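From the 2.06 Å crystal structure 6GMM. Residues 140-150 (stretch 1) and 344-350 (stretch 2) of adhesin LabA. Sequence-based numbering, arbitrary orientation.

Stretch 1, residues 140-150: IIQKAFGSSGK
Stretch 2 344-350: DNTWGAG

How do the two backbones lie against each other? Residues 140-145 form the end of a helix with phi/psi near -65/-40; G146 breaks it at 73/-179, and G149 turns again at 75/14. Stretch 2 has no regular structure, running through T346 (-107/96), W347 (-128/26), G348 (-72/-25) and A349 (-109/157). The CA atoms of Q142 and A349 lie 5.6 Å apart, those of S147 and T346 4.7 Å, and those of G149 and G348 3.9 Å, so the pairing follows no single direction.

Which hydrogen bonds join them? Q142, with chi1, chi2 and chi3 at -80°, -72° and 8°, turns its amide to the backbone of A349. A349 N donates to Q142 OE1 at 3.0 Å and 159°, while Q142 NE2 returns a weak bond to A349 O, at 2.8 Å but only 128°. The CA-CB bond of K143 points away, yet its m, m, t, m side chain comes back to place NZ 3.0 Å from T346 OG1, a hydrogen bond to a threonine in rotamer p. Water 1 accepts from G348 N at 2.7 Å and lies within donating distance of Q142 O (2.6 Å) and Q142 OE1 (2.8 Å), though with other acceptors elsewhere in the structure it has too few protons to serve them all.

What do the apolar groups contribute? A349 points its methyl toward the helix, over one face of the F145 ring (chi1 -91°, chi2 81°). A349 CB stands 3.7 Å from the centroid of the F145 ring, 17° off the normal, a CH-pi contact. I141 CG2, from an m, t rotamer, also approaches A349 CB, at 4.2 Å.

Why can the chains come so close at G348? It has no side chain: a CB there would point toward stretch 1 and clash with G146 O and G149 CA, at 2.6 and 2.8 Å. Instead, G348 CA sits 3.8 Å from G146 O.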

# COMPACT_ATOMS: atom_id res chain seq x y z
N ILE A 140 0.20 -4.13 22.57
CA ILE A 140 0.41 -5.23 21.61
C ILE A 140 1.39 -4.79 20.52
O ILE A 140 2.29 -5.55 20.17
CB ILE A 140 -0.91 -5.83 21.04
CG1 ILE A 140 -1.68 -6.58 22.17
CG2 ILE A 140 -0.60 -6.79 19.89
CD1 ILE A 140 -3.22 -6.98 21.90
N ILE A 141 1.20 -3.57 19.98
CA ILE A 141 2.08 -2.99 18.97
C ILE A 141 3.50 -2.93 19.50
O ILE A 141 4.41 -3.43 18.84
CB ILE A 141 1.59 -1.61 18.47
CG1 ILE A 141 0.23 -1.76 17.73
CG2 ILE A 141 2.66 -0.97 17.55
CD1 ILE A 141 -0.47 -0.48 17.37
N GLN A 142 3.69 -2.36 20.70
CA GLN A 142 5.00 -2.23 21.32
C GLN A 142 5.67 -3.58 21.56
O GLN A 142 6.84 -3.71 21.22
CB GLN A 142 4.93 -1.37 22.60
CG GLN A 142 4.91 0.12 22.28
CD GLN A 142 6.23 0.69 21.77
OE1 GLN A 142 7.22 0.01 21.48
NE2 GLN A 142 6.27 1.99 21.66
N LYS A 143 4.93 -4.60 22.09
CA LYS A 143 5.51 -5.95 22.30
C LYS A 143 5.82 -6.65 20.98
O LYS A 143 6.79 -7.39 20.90
CB LYS A 143 4.65 -6.85 23.21
CG LYS A 143 4.36 -6.26 24.61
CD LYS A 143 5.55 -6.26 25.57
CE LYS A 143 5.23 -5.61 26.91
NZ LYS A 143 5.01 -4.14 26.81
N ALA A 144 5.01 -6.40 19.93
CA ALA A 144 5.27 -7.03 18.63
C ALA A 144 6.57 -6.55 18.00
O ALA A 144 7.22 -7.34 17.29
CB ALA A 144 4.12 -6.77 17.70
N PHE A 145 6.94 -5.28 18.22
CA PHE A 145 8.18 -4.71 17.67
C PHE A 145 9.37 -5.23 18.45
O PHE A 145 10.46 -5.32 17.90
CB PHE A 145 8.16 -3.17 17.74
CG PHE A 145 7.61 -2.48 16.52
CD1 PHE A 145 6.23 -2.35 16.33
CD2 PHE A 145 8.46 -1.88 15.59
CE1 PHE A 145 5.73 -1.65 15.23
CE2 PHE A 145 7.94 -1.15 14.53
CZ PHE A 145 6.58 -1.07 14.33
N GLY A 146 9.18 -5.51 19.74
CA GLY A 146 10.24 -6.00 20.62
C GLY A 146 11.27 -4.96 21.00
O GLY A 146 11.17 -3.79 20.59
N SER A 147 12.28 -5.36 21.79
CA SER A 147 13.32 -4.44 22.26
C SER A 147 14.14 -3.84 21.12
O SER A 147 14.47 -2.66 21.16
CB SER A 147 14.20 -5.09 23.33
OG SER A 147 15.52 -5.40 22.90
N SER A 148 14.42 -4.64 20.08
CA SER A 148 15.19 -4.27 18.90
C SER A 148 14.40 -3.42 17.89
O SER A 148 14.99 -2.79 16.99
CB SER A 148 15.68 -5.54 18.20
OG SER A 148 14.58 -6.31 17.77
N GLY A 149 13.07 -3.48 17.99
CA GLY A 149 12.17 -2.80 17.08
C GLY A 149 12.10 -3.49 15.73
O GLY A 149 11.56 -2.92 14.79
N LYS A 150 12.61 -4.74 15.63
CA LYS A 150 12.63 -5.50 14.36
C LYS A 150 11.94 -6.88 14.43
O LYS A 150 12.06 -7.67 13.50
CB LYS A 150 14.09 -5.69 13.90
CG LYS A 150 14.78 -4.42 13.41
CD LYS A 150 16.21 -4.39 13.90
CE LYS A 150 17.09 -3.49 13.06
NZ LYS A 150 18.54 -3.72 13.33
N ASP A 344 13.74 -7.22 27.68
CA ASP A 344 13.78 -6.18 28.70
C ASP A 344 12.58 -5.20 28.59
O ASP A 344 11.46 -5.56 28.99
CB ASP A 344 15.14 -5.44 28.66
N ASN A 345 12.82 -3.98 28.05
CA ASN A 345 11.81 -2.94 27.85
C ASN A 345 11.48 -2.85 26.37
O ASN A 345 12.37 -3.00 25.52
CB ASN A 345 12.31 -1.58 28.35
CG ASN A 345 12.77 -1.55 29.79
OD1 ASN A 345 13.97 -1.56 30.08
ND2 ASN A 345 11.81 -1.50 30.71
N THR A 346 10.20 -2.59 26.06
CA THR A 346 9.73 -2.49 24.68
C THR A 346 9.45 -1.04 24.30
O THR A 346 8.38 -0.50 24.61
CB THR A 346 8.56 -3.46 24.44
OG1 THR A 346 7.53 -3.20 25.40
CG2 THR A 346 8.98 -4.92 24.50
N TRP A 347 10.44 -0.39 23.66
CA TRP A 347 10.35 1.00 23.19
C TRP A 347 10.71 1.11 21.71
O TRP A 347 11.16 2.16 21.26
CB TRP A 347 11.27 1.93 24.00
CG TRP A 347 11.05 1.96 25.47
CD1 TRP A 347 9.88 2.16 26.12
CD2 TRP A 347 12.07 1.91 26.47
NE1 TRP A 347 10.10 2.21 27.48
CE2 TRP A 347 11.44 2.05 27.72
CE3 TRP A 347 13.47 1.78 26.42
CZ2 TRP A 347 12.14 2.05 28.92
CZ3 TRP A 347 14.17 1.77 27.62
CH2 TRP A 347 13.51 1.90 28.85
N GLY A 348 10.52 0.02 21.00
CA GLY A 348 10.84 -0.11 19.58
C GLY A 348 9.93 0.62 18.62
O GLY A 348 10.37 0.93 17.52
N ALA A 349 8.68 0.90 19.00
CA ALA A 349 7.71 1.53 18.10
C ALA A 349 7.35 2.97 18.41
O ALA A 349 7.44 3.40 19.55
CB ALA A 349 6.43 0.70 18.07
N GLY A 350 6.88 3.68 17.39
CA GLY A 350 6.37 5.04 17.57
C GLY A 350 7.12 6.21 16.96
O GLY A 350 7.90 6.06 16.01
O HOH W 1 8.94 -2.17 21.25